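Local coordinates for fiber protein (Human adenovirus 14, PDB 3F0Y), which forms the trimeric knob that ends the viral fibre and probably attaches the virus to host-cell receptors such as CD46, at residues N15-G20 and T97-K102; N87-L92 and A164-T169; V158-R163 and Y171-T176. All blocks are in the same frame, centred on the assembly; numbering follows the deposited sequence.

Contact 1: N15-G20 and T97-K102; sequences NTLWTG and TPLNHK
The carbonyl O of Thr-16 is gripped twice by His-101. The ring's ND1 donates to it at 2.8 Å along a nearly straight bond (170°), the oxygen lying in the imidazole plane at the ring edge. The CA-H of His-101 adds a weaker CH···O contact, CA to Thr-16 O 3.3 Å. Histidine suits the place because it can give with one nitrogen and take with the other: NE2 is hydrogen-bonded to the backbone N of Thr-113, consistent with a neutral ring carrying its proton on ND1. Trp-18 N donates to Asn-100 O at 2.8 Å, and a longer bond of 3.2 Å returns from Asn-100 N to Trp-18 O. This single antiparallel hydrogen-bonded pair joins the loop leading to strand 102-103 to strand 16-18, which is outermost within this chain and pairs with strand 39-48 in one sheet of the knob's β-sandwich. Asn-100 OD1 accepts from His-101 N at 2.7 Å. Leu-99 fills the apolar side: its CB meets Leu-17 CG at 3.7 Å, the two side chains crossing at about a right angle, while its CD2 presses tightly on Thr-19 CG2 at 3.4 Å. The indole of Trp-18 has Thr-16 CG2 and Lys-102 CB towards the rim of one face and Gly-20 CA over the centre of the other. Its NE1 bonds to Asn-106 O. Lys-102 NZ makes a hydrogen bond to Gly-104 O and a salt bridge to Asp-207 of a second subunit, and Thr-16 OG1 bonds to Ala-50 N of that subunit.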
loop_
_atom_site.group_PDB
_atom_site.type_symbol
_atom_site.label_atom_id
_atom_site.label_comp_id
_atom_site.label_asym_id
_atom_site.label_seq_id
_atom_site.Cartn_x
_atom_site.Cartn_y
_atom_site.Cartn_z
ATOM N N ASN A 15 4.917 -17.823 6.514
ATOM C CA ASN A 15 4.343 -16.482 6.693
ATOM C C ASN A 15 3.468 -16.065 5.512
ATOM O O ASN A 15 2.811 -15.027 5.567
ATOM C CB ASN A 15 5.440 -15.431 6.906
ATOM C CG ASN A 15 6.098 -15.534 8.269
ATOM O OD1 ASN A 15 5.429 -15.731 9.285
ATOM N ND2 ASN A 15 7.417 -15.386 8.299
ATOM N N THR A 16 3.478 -16.870 4.450
ATOM C CA THR A 16 2.649 -16.642 3.273
ATOM C C THR A 16 1.593 -17.737 3.152
ATOM O O THR A 16 1.889 -18.915 3.335
ATOM C CB THR A 16 3.500 -16.640 1.989
ATOM O OG1 THR A 16 4.359 -15.496 1.988
ATOM C CG2 THR A 16 2.620 -16.608 0.745
ATOM N N LEU A 17 0.360 -17.327 2.867
ATOM C CA LEU A 17 -0.714 -18.238 2.497
ATOM C C LEU A 17 -1.235 -17.740 1.158
ATOM O O LEU A 17 -1.758 -16.630 1.076
ATOM C CB LEU A 17 -1.821 -18.213 3.553
ATOM C CG LEU A 17 -2.981 -19.195 3.385
ATOM C CD1 LEU A 17 -2.481 -20.633 3.396
ATOM C CD2 LEU A 17 -4.020 -18.976 4.478
ATOM N N TRP A 18 -1.073 -18.539 0.105
ATOM C CA TRP A 18 -1.373 -18.055 -1.243
ATOM C C TRP A 18 -1.889 -19.126 -2.203
ATOM O O TRP A 18 -1.977 -20.303 -1.854
ATOM C CB TRP A 18 -0.145 -17.325 -1.821
ATOM C CG TRP A 18 0.999 -18.192 -2.274
ATOM C CD1 TRP A 18 1.218 -19.505 -1.975
ATOM C CD2 TRP A 18 2.103 -17.780 -3.092
ATOM N NE1 TRP A 18 2.373 -19.942 -2.571
ATOM C CE2 TRP A 18 2.942 -18.902 -3.257
ATOM C CE3 TRP A 18 2.459 -16.574 -3.704
ATOM C CZ2 TRP A 18 4.118 -18.853 -4.008
ATOM C CZ3 TRP A 18 3.627 -16.524 -4.452
ATOM C CH2 TRP A 18 4.444 -17.660 -4.596
ATOM N N THR A 19 -2.234 -18.686 -3.410
ATOM C CA THR A 19 -2.743 -19.553 -4.471
ATOM C C THR A 19 -1.628 -20.122 -5.346
ATOM O O THR A 19 -1.873 -21.004 -6.171
ATOM C CB THR A 19 -3.665 -18.757 -5.408
ATOM O OG1 THR A 19 -2.949 -17.623 -5.914
ATOM C CG2 THR A 19 -4.909 -18.289 -4.674
ATOM N N GLY A 20 -0.414 -19.599 -5.179
ATOM C CA GLY A 20 0.688 -19.882 -6.089
ATOM C C GLY A 20 0.658 -18.901 -7.246
ATOM O O GLY A 20 -0.336 -18.195 -7.446
ATOM N N THR A 97 -9.728 -23.947 -5.163
ATOM C CA THR A 97 -8.517 -24.632 -4.726
ATOM C C THR A 97 -8.069 -24.027 -3.396
ATOM O O THR A 97 -7.920 -22.809 -3.298
ATOM C CB THR A 97 -7.387 -24.473 -5.755
ATOM O OG1 THR A 97 -7.830 -24.955 -7.030
ATOM C CG2 THR A 97 -6.149 -25.248 -5.322
ATOM N N PRO A 98 -7.854 -24.870 -2.366
ATOM C CA PRO A 98 -7.398 -24.338 -1.081
ATOM C C PRO A 98 -6.076 -23.582 -1.184
ATOM O O PRO A 98 -5.261 -23.870 -2.063
ATOM C CB PRO A 98 -7.215 -25.593 -0.220
ATOM C CG PRO A 98 -8.033 -26.636 -0.866
ATOM C CD PRO A 98 -8.021 -26.333 -2.324
ATOM N N LEU A 99 -5.882 -22.615 -0.295
ATOM C CA LEU A 99 -4.610 -21.916 -0.191
ATOM C C LEU A 99 -3.629 -22.780 0.592
ATOM O O LEU A 99 -4.033 -23.608 1.413
ATOM C CB LEU A 99 -4.784 -20.574 0.523
ATOM C CG LEU A 99 -5.783 -19.584 -0.079
ATOM C CD1 LEU A 99 -6.025 -18.433 0.887
ATOM C CD2 LEU A 99 -5.295 -19.069 -1.428
ATOM N N ASN A 100 -2.345 -22.585 0.327
ATOM C CA ASN A 100 -1.292 -23.204 1.121
ATOM C C ASN A 100 -0.086 -22.270 1.173
ATOM O O ASN A 100 -0.127 -21.161 0.633
ATOM C CB ASN A 100 -0.918 -24.577 0.549
ATOM C CG ASN A 100 -0.457 -25.556 1.623
ATOM O OD1 ASN A 100 0.501 -25.293 2.349
ATOM N ND2 ASN A 100 -1.138 -26.691 1.721
ATOM N N HIS A 101 0.980 -22.713 1.830
ATOM C CA HIS A 101 2.170 -21.891 2.016
ATOM C C HIS A 101 3.011 -21.769 0.752
ATOM O O HIS A 101 2.750 -22.436 -0.251
ATOM C CB HIS A 101 3.015 -22.453 3.160
ATOM C CG HIS A 101 2.357 -22.342 4.497
ATOM N ND1 HIS A 101 1.825 -21.159 4.963
ATOM C CD2 HIS A 101 2.153 -23.256 5.473
ATOM C CE1 HIS A 101 1.316 -21.352 6.165
ATOM N NE2 HIS A 101 1.503 -22.616 6.498
ATOM N N LYS A 102 4.014 -20.898 0.811
ATOM C CA LYS A 102 4.940 -20.703 -0.297
ATOM C C LYS A 102 5.837 -21.924 -0.473
ATOM O O LYS A 102 6.384 -22.449 0.494
ATOM C CB LYS A 102 5.800 -19.454 -0.072
ATOM C CG LYS A 102 6.774 -19.152 -1.208
ATOM C CD LYS A 102 7.549 -17.870 -0.957
ATOM C CE LYS A 102 8.791 -17.780 -1.836
ATOM N NZ LYS A 102 8.469 -17.730 -3.288
#

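Contact 2: N87-L92 and A164-T169; sequences NLLTSL and AIRADT
Leu-92 lays its CD1 over one face of the Arg-166 guanidinium, towards the rim, 3.5 Å from NE. The same methyl meets Thr-169 OG1 at 3.4 Å, a hydroxyl buried here with no polar partner in the model. The other branch, CD2, lies 3.8 Å from Ile-165 CD1 as the two side chains slide past each other in opposite directions. Leu-89 adds its CD1 against the backbone O of Asp-168 at 3.6 Å. A forked leucine suits position 92, since one branch can cover the guanidinium face while the other reaches Ile-165.

The guanidinium that Leu-92 covers is held at its edge by a salt bridge. Arg-166 grips Asp-168 side-on, NE to OD1 at 3.0 Å and NH2 to OD2 at 3.1 Å, the latter on the syn lone pair. A bend at chi3 (69°) turns NE back towards that carboxylate. Both residues sit in a type I turn, closed by Thr-169 N donating to Arg-166 O.

The turn belongs to the loop connecting strands 151-160 and 171-180, and Phe-81 of strand 73-82 lies against Leu-92, Ile-165 and Thr-169 alike.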
loop_
_atom_site.group_PDB
_atom_site.type_symbol
_atom_site.label_atom_id
_atom_site.label_comp_id
_atom_site.label_asym_id
_atom_site.label_seq_id
_atom_site.Cartn_x
_atom_site.Cartn_y
_atom_site.Cartn_z
ATOM N N ASN A 87 -9.399 -22.533 7.214
ATOM C CA ASN A 87 -9.301 -23.268 5.958
ATOM C C ASN A 87 -10.427 -22.888 5.004
ATOM O O ASN A 87 -11.588 -22.781 5.410
ATOM C CB ASN A 87 -9.317 -24.776 6.218
ATOM C CG ASN A 87 -8.060 -25.260 6.914
ATOM O OD1 ASN A 87 -6.948 -24.883 6.542
ATOM N ND2 ASN A 87 -8.229 -26.106 7.924
ATOM N N LEU A 88 -10.073 -22.698 3.735
ATOM C CA LEU A 88 -11.020 -22.278 2.706
ATOM C C LEU A 88 -12.125 -23.313 2.502
ATOM O O LEU A 88 -11.848 -24.506 2.376
ATOM C CB LEU A 88 -10.282 -22.045 1.383
ATOM C CG LEU A 88 -11.105 -21.560 0.185
ATOM C CD1 LEU A 88 -11.653 -20.166 0.438
ATOM C CD2 LEU A 88 -10.262 -21.588 -1.079
ATOM N N LEU A 89 -13.369 -22.841 2.482
ATOM C CA LEU A 89 -14.523 -23.676 2.156
ATOM C C LEU A 89 -14.805 -23.529 0.663
ATOM O O LEU A 89 -15.497 -22.602 0.242
ATOM C CB LEU A 89 -15.739 -23.262 2.990
ATOM C CG LEU A 89 -15.604 -23.501 4.499
ATOM C CD1 LEU A 89 -16.661 -22.728 5.279
ATOM C CD2 LEU A 89 -15.680 -24.989 4.820
ATOM N N THR A 90 -14.256 -24.449 -0.129
ATOM C CA THR A 90 -14.249 -24.322 -1.590
ATOM C C THR A 90 -15.640 -24.381 -2.220
ATOM O O THR A 90 -15.884 -23.737 -3.241
ATOM C CB THR A 90 -13.370 -25.407 -2.252
ATOM O OG1 THR A 90 -13.880 -26.706 -1.930
ATOM C CG2 THR A 90 -11.924 -25.294 -1.782
ATOM N N SER A 91 -16.541 -25.155 -1.619
ATOM C CA SER A 91 -17.907 -25.291 -2.133
ATOM C C SER A 91 -18.688 -23.977 -2.055
ATOM O O SER A 91 -19.483 -23.674 -2.943
ATOM C CB SER A 91 -18.661 -26.391 -1.379
ATOM O OG SER A 91 -18.771 -26.081 -0.001
ATOM N N LEU A 92 -18.460 -23.205 -0.994
ATOM C CA LEU A 92 -19.130 -21.914 -0.812
ATOM C C LEU A 92 -18.403 -20.764 -1.507
ATOM O O LEU A 92 -19.013 -19.736 -1.811
ATOM C CB LEU A 92 -19.254 -21.583 0.675
ATOM C CG LEU A 92 -20.064 -22.539 1.550
ATOM C CD1 LEU A 92 -19.879 -22.172 3.014
ATOM C CD2 LEU A 92 -21.539 -22.518 1.167
ATOM N N ALA A 164 -22.143 -14.020 7.505
ATOM C CA ALA A 164 -21.837 -15.404 7.153
ATOM C C ALA A 164 -22.994 -15.982 6.350
ATOM O O ALA A 164 -24.129 -15.524 6.476
ATOM C CB ALA A 164 -21.598 -16.228 8.408
ATOM N N ILE A 165 -22.700 -16.985 5.524
ATOM C CA ILE A 165 -23.722 -17.632 4.690
ATOM C C ILE A 165 -24.070 -19.052 5.152
ATOM O O ILE A 165 -25.062 -19.626 4.701
ATOM C CB ILE A 165 -23.306 -17.664 3.194
ATOM C CG1 ILE A 165 -22.015 -18.465 2.984
ATOM C CG2 ILE A 165 -23.134 -16.247 2.665
ATOM C CD1 ILE A 165 -21.723 -18.749 1.526
ATOM N N ARG A 166 -23.248 -19.613 6.038
ATOM C CA ARG A 166 -23.477 -20.949 6.581
ATOM C C ARG A 166 -22.852 -21.037 7.973
ATOM O O ARG A 166 -21.934 -20.277 8.296
ATOM C CB ARG A 166 -22.889 -22.009 5.644
ATOM C CG ARG A 166 -23.520 -23.392 5.784
ATOM C CD ARG A 166 -23.180 -24.305 4.611
ATOM N NE ARG A 166 -21.768 -24.688 4.583
ATOM C CZ ARG A 166 -21.222 -25.535 3.711
ATOM N NH1 ARG A 166 -21.956 -26.113 2.771
ATOM N NH2 ARG A 166 -19.926 -25.813 3.781
ATOM N N ALA A 167 -23.350 -21.966 8.789
ATOM C CA ALA A 167 -22.934 -22.086 10.194
ATOM C C ALA A 167 -21.426 -22.272 10.378
ATOM O O ALA A 167 -20.856 -21.803 11.365
ATOM C CB ALA A 167 -23.686 -23.230 10.873
ATOM N N ASP A 168 -20.787 -22.949 9.429
ATOM C CA ASP A 168 -19.351 -23.228 9.510
ATOM C C ASP A 168 -18.470 -22.147 8.875
ATOM O O ASP A 168 -17.256 -22.312 8.811
ATOM C CB ASP A 168 -19.035 -24.593 8.880
ATOM C CG ASP A 168 -19.378 -24.653 7.404
ATOM O OD1 ASP A 168 -20.160 -23.795 6.940
ATOM O OD2 ASP A 168 -18.869 -25.557 6.710
ATOM N N THR A 169 -19.073 -21.054 8.407
ATOM C CA THR A 169 -18.316 -19.939 7.837
ATOM C C THR A 169 -17.916 -18.964 8.943
ATOM O O THR A 169 -18.710 -18.115 9.353
ATOM C CB THR A 169 -19.126 -19.200 6.753
ATOM O OG1 THR A 169 -19.448 -20.110 5.692
ATOM C CG2 THR A 169 -18.323 -18.040 6.188
#

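Contact 3: V158-R163 and Y171-T176; sequences VMLNQR and YCIRIT
Met-159 and Arg-174 exchange backbone hydrogen bonds, with Met-159 N to Arg-174 O at 2.9 Å, near the loop end of a β hairpin whose strands 151-160 and 171-180 lie in one sheet of the knob's sandwich. On the closely packed, buried face, Leu-160 CD2 meets Ile-173 CG1 at 4.0 Å and Val-158 CG2 meets Ile-175 CG2 at 4.1 Å, side chains pointing the same way. Their branched apolar groups suit this face, where Phe-199, Phe-201 and Tyr-203 of strand 199-204 cover Val-158, Leu-160 and Ile-173. Asn-161 ends the pairing: its N donates to Cys-172 O, but its unusual backbone angles (phi 54°, psi -114°) turn its own carbonyl away. Asparagine suits the place because OD1 stands in, accepting from Cys-172 N at 2.9 Å; ND2 bonds to Tyr-125 O and Pro-120 O, fixing the amide at both ends.

The face with Met-159 and Arg-174 is mixed, and opens to solvent at Arg-163. Arg-174, extended from CG to NE, sends NH1 and NH2 end-on to the backbone O of Arg-163, both at 3.1 Å. The exposed Arg-163 guanidinium stacks on that of Arg-174, centres 3.8 Å apart and planes 18° from parallel; the salt bridge of Arg-174 NE with Glu-79 probably eases the like-charge repulsion. A water donates to Met-159 O at 2.7 Å and to Asn-161 O, and accepts a weak bond from Arg-174 NH1.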
loop_
_atom_site.group_PDB
_atom_site.type_symbol
_atom_site.label_atom_id
_atom_site.label_comp_id
_atom_site.label_asym_id
_atom_site.label_seq_id
_atom_site.Cartn_x
_atom_site.Cartn_y
_atom_site.Cartn_z
ATOM N N VAL A 158 -13.549 -4.269 -0.761
ATOM C CA VAL A 158 -13.362 -5.467 0.041
ATOM C C VAL A 158 -14.235 -5.355 1.283
ATOM O O VAL A 158 -14.250 -4.316 1.942
ATOM C CB VAL A 158 -11.888 -5.647 0.457
ATOM C CG1 VAL A 158 -11.726 -6.878 1.342
ATOM C CG2 VAL A 158 -10.999 -5.744 -0.767
ATOM N N MET A 159 -14.985 -6.413 1.578
ATOM C CA MET A 159 -15.712 -6.504 2.834
ATOM C C MET A 159 -15.191 -7.710 3.600
ATOM O O MET A 159 -15.188 -8.827 3.084
ATOM C CB MET A 159 -17.220 -6.632 2.614
ATOM C CG MET A 159 -18.025 -6.449 3.899
ATOM S SD MET A 159 -19.813 -6.493 3.671
ATOM C CE MET A 159 -20.064 -8.226 3.295
ATOM N N LEU A 160 -14.740 -7.467 4.824
ATOM C CA LEU A 160 -14.239 -8.526 5.688
ATOM C C LEU A 160 -15.336 -8.955 6.648
ATOM O O LEU A 160 -15.973 -8.114 7.280
ATOM C CB LEU A 160 -13.022 -8.036 6.470
ATOM C CG LEU A 160 -11.872 -7.508 5.611
ATOM C CD1 LEU A 160 -10.749 -6.988 6.489
ATOM C CD2 LEU A 160 -11.363 -8.584 4.667
ATOM N N ASN A 161 -15.551 -10.265 6.748
ATOM C CA ASN A 161 -16.542 -10.839 7.656
ATOM C C ASN A 161 -17.941 -10.238 7.441
ATOM O O ASN A 161 -18.525 -10.438 6.378
ATOM C CB ASN A 161 -16.051 -10.719 9.105
ATOM C CG ASN A 161 -14.772 -11.505 9.351
ATOM O OD1 ASN A 161 -14.463 -12.450 8.626
ATOM N ND2 ASN A 161 -14.022 -11.113 10.374
ATOM N N GLN A 162 -18.465 -9.510 8.430
ATOM C CA GLN A 162 -19.778 -8.846 8.353
ATOM C C GLN A 162 -20.966 -9.810 8.359
ATOM O O GLN A 162 -21.816 -9.743 9.249
ATOM C CB GLN A 162 -19.864 -7.895 7.145
ATOM C CG GLN A 162 -21.207 -7.179 6.994
ATOM C CD GLN A 162 -21.677 -6.527 8.277
ATOM O OE1 GLN A 162 -20.938 -5.772 8.906
ATOM N NE2 GLN A 162 -22.912 -6.815 8.674
ATOM N N ARG A 163 -21.042 -10.685 7.361
ATOM C CA ARG A 163 -22.168 -11.605 7.259
ATOM C C ARG A 163 -21.714 -12.989 6.783
ATOM O O ARG A 163 -20.966 -13.115 5.815
ATOM C CB ARG A 163 -23.270 -10.991 6.375
ATOM C CG ARG A 163 -23.532 -11.641 5.024
ATOM C CD ARG A 163 -24.543 -10.826 4.215
ATOM N NE ARG A 163 -23.904 -10.107 3.113
ATOM C CZ ARG A 163 -23.653 -10.624 1.910
ATOM N NH1 ARG A 163 -23.986 -11.879 1.620
ATOM N NH2 ARG A 163 -23.063 -9.879 0.984
ATOM N N TYR A 171 -14.967 -16.991 8.860
ATOM C CA TYR A 171 -14.301 -15.809 8.307
ATOM C C TYR A 171 -14.662 -15.612 6.843
ATOM O O TYR A 171 -14.863 -16.585 6.112
ATOM C CB TYR A 171 -12.782 -15.927 8.452
ATOM C CG TYR A 171 -12.344 -16.267 9.856
ATOM C CD1 TYR A 171 -12.076 -17.584 10.222
ATOM C CD2 TYR A 171 -12.224 -15.277 10.824
ATOM C CE1 TYR A 171 -11.683 -17.902 11.512
ATOM C CE2 TYR A 171 -11.835 -15.586 12.117
ATOM C CZ TYR A 171 -11.567 -16.899 12.456
ATOM O OH TYR A 171 -11.182 -17.201 13.739
ATOM N N CYS A 172 -14.743 -14.349 6.422
ATOM C CA CYS A 172 -15.095 -14.011 5.045
ATOM C C CYS A 172 -14.214 -12.898 4.490
ATOM O O CYS A 172 -13.896 -11.931 5.189
ATOM C CB CYS A 172 -16.557 -13.561 4.953
ATOM S SG CYS A 172 -17.724 -14.615 5.810
ATOM N N ILE A 173 -13.824 -13.053 3.228
ATOM C CA ILE A 173 -13.218 -11.983 2.453
ATOM C C ILE A 173 -13.968 -11.919 1.128
ATOM O O ILE A 173 -13.935 -12.866 0.346
ATOM C CB ILE A 173 -11.719 -12.237 2.182
ATOM C CG1 ILE A 173 -10.948 -12.419 3.494
ATOM C CG2 ILE A 173 -11.123 -11.087 1.383
ATOM C CD1 ILE A 173 -9.489 -12.780 3.294
ATOM N N ARG A 174 -14.667 -10.812 0.899
ATOM C CA ARG A 174 -15.400 -10.598 -0.343
ATOM C C ARG A 174 -14.762 -9.435 -1.086
ATOM O O ARG A 174 -14.783 -8.306 -0.607
ATOM C CB ARG A 174 -16.865 -10.286 -0.052
ATOM C CG ARG A 174 -17.639 -11.428 0.588
ATOM C CD ARG A 174 -19.115 -11.085 0.654
ATOM N NE ARG A 174 -19.946 -12.186 1.145
ATOM C CZ ARG A 174 -20.309 -12.371 2.414
ATOM N NH1 ARG A 174 -19.903 -11.546 3.375
ATOM N NH2 ARG A 174 -21.086 -13.402 2.723
ATOM N N ILE A 175 -14.189 -9.724 -2.252
ATOM C CA ILE A 175 -13.487 -8.724 -3.049
ATOM C C ILE A 175 -14.285 -8.456 -4.317
ATOM O O ILE A 175 -14.458 -9.351 -5.141
ATOM C CB ILE A 175 -12.072 -9.203 -3.440
ATOM C CG1 ILE A 175 -11.321 -9.741 -2.216
ATOM C CG2 ILE A 175 -11.288 -8.069 -4.080
ATOM C CD1 ILE A 175 -10.012 -10.422 -2.561
ATOM N N THR A 176 -14.769 -7.224 -4.463
ATOM C CA THR A 176 -15.601 -6.839 -5.599
ATOM C C THR A 176 -14.860 -5.874 -6.512
ATOM O O THR A 176 -14.488 -4.779 -6.094
ATOM C CB THR A 176 -16.904 -6.159 -5.135
ATOM O OG1 THR A 176 -17.665 -7.074 -4.340
ATOM C CG2 THR A 176 -17.745 -5.713 -6.334
HETATM O O HOH W 1 -17.171 -10.435 3.836
#

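Contact 2 touches both of the others. Its centre is about 18 Å from that of contact 1 and about 12 Å from that of contact 3. Leu-88 CD2 packs on Thr-97 O at 3.4 Å; residues 87-92 and 97-101 belong to the same loop between strands 73-82 and 102-103. Ile-165 CG2 lies 3.5 Å from Arg-174 NH2, bringing the loop of the hairpin back onto the arginine of contact 3. Contacts 1 and 3 do not meet; their centres are also about 18 Å apart and their nearest atoms about 7 Å. Of the three, contact 1 alone is touched by another subunit, which places it at the trimer interface.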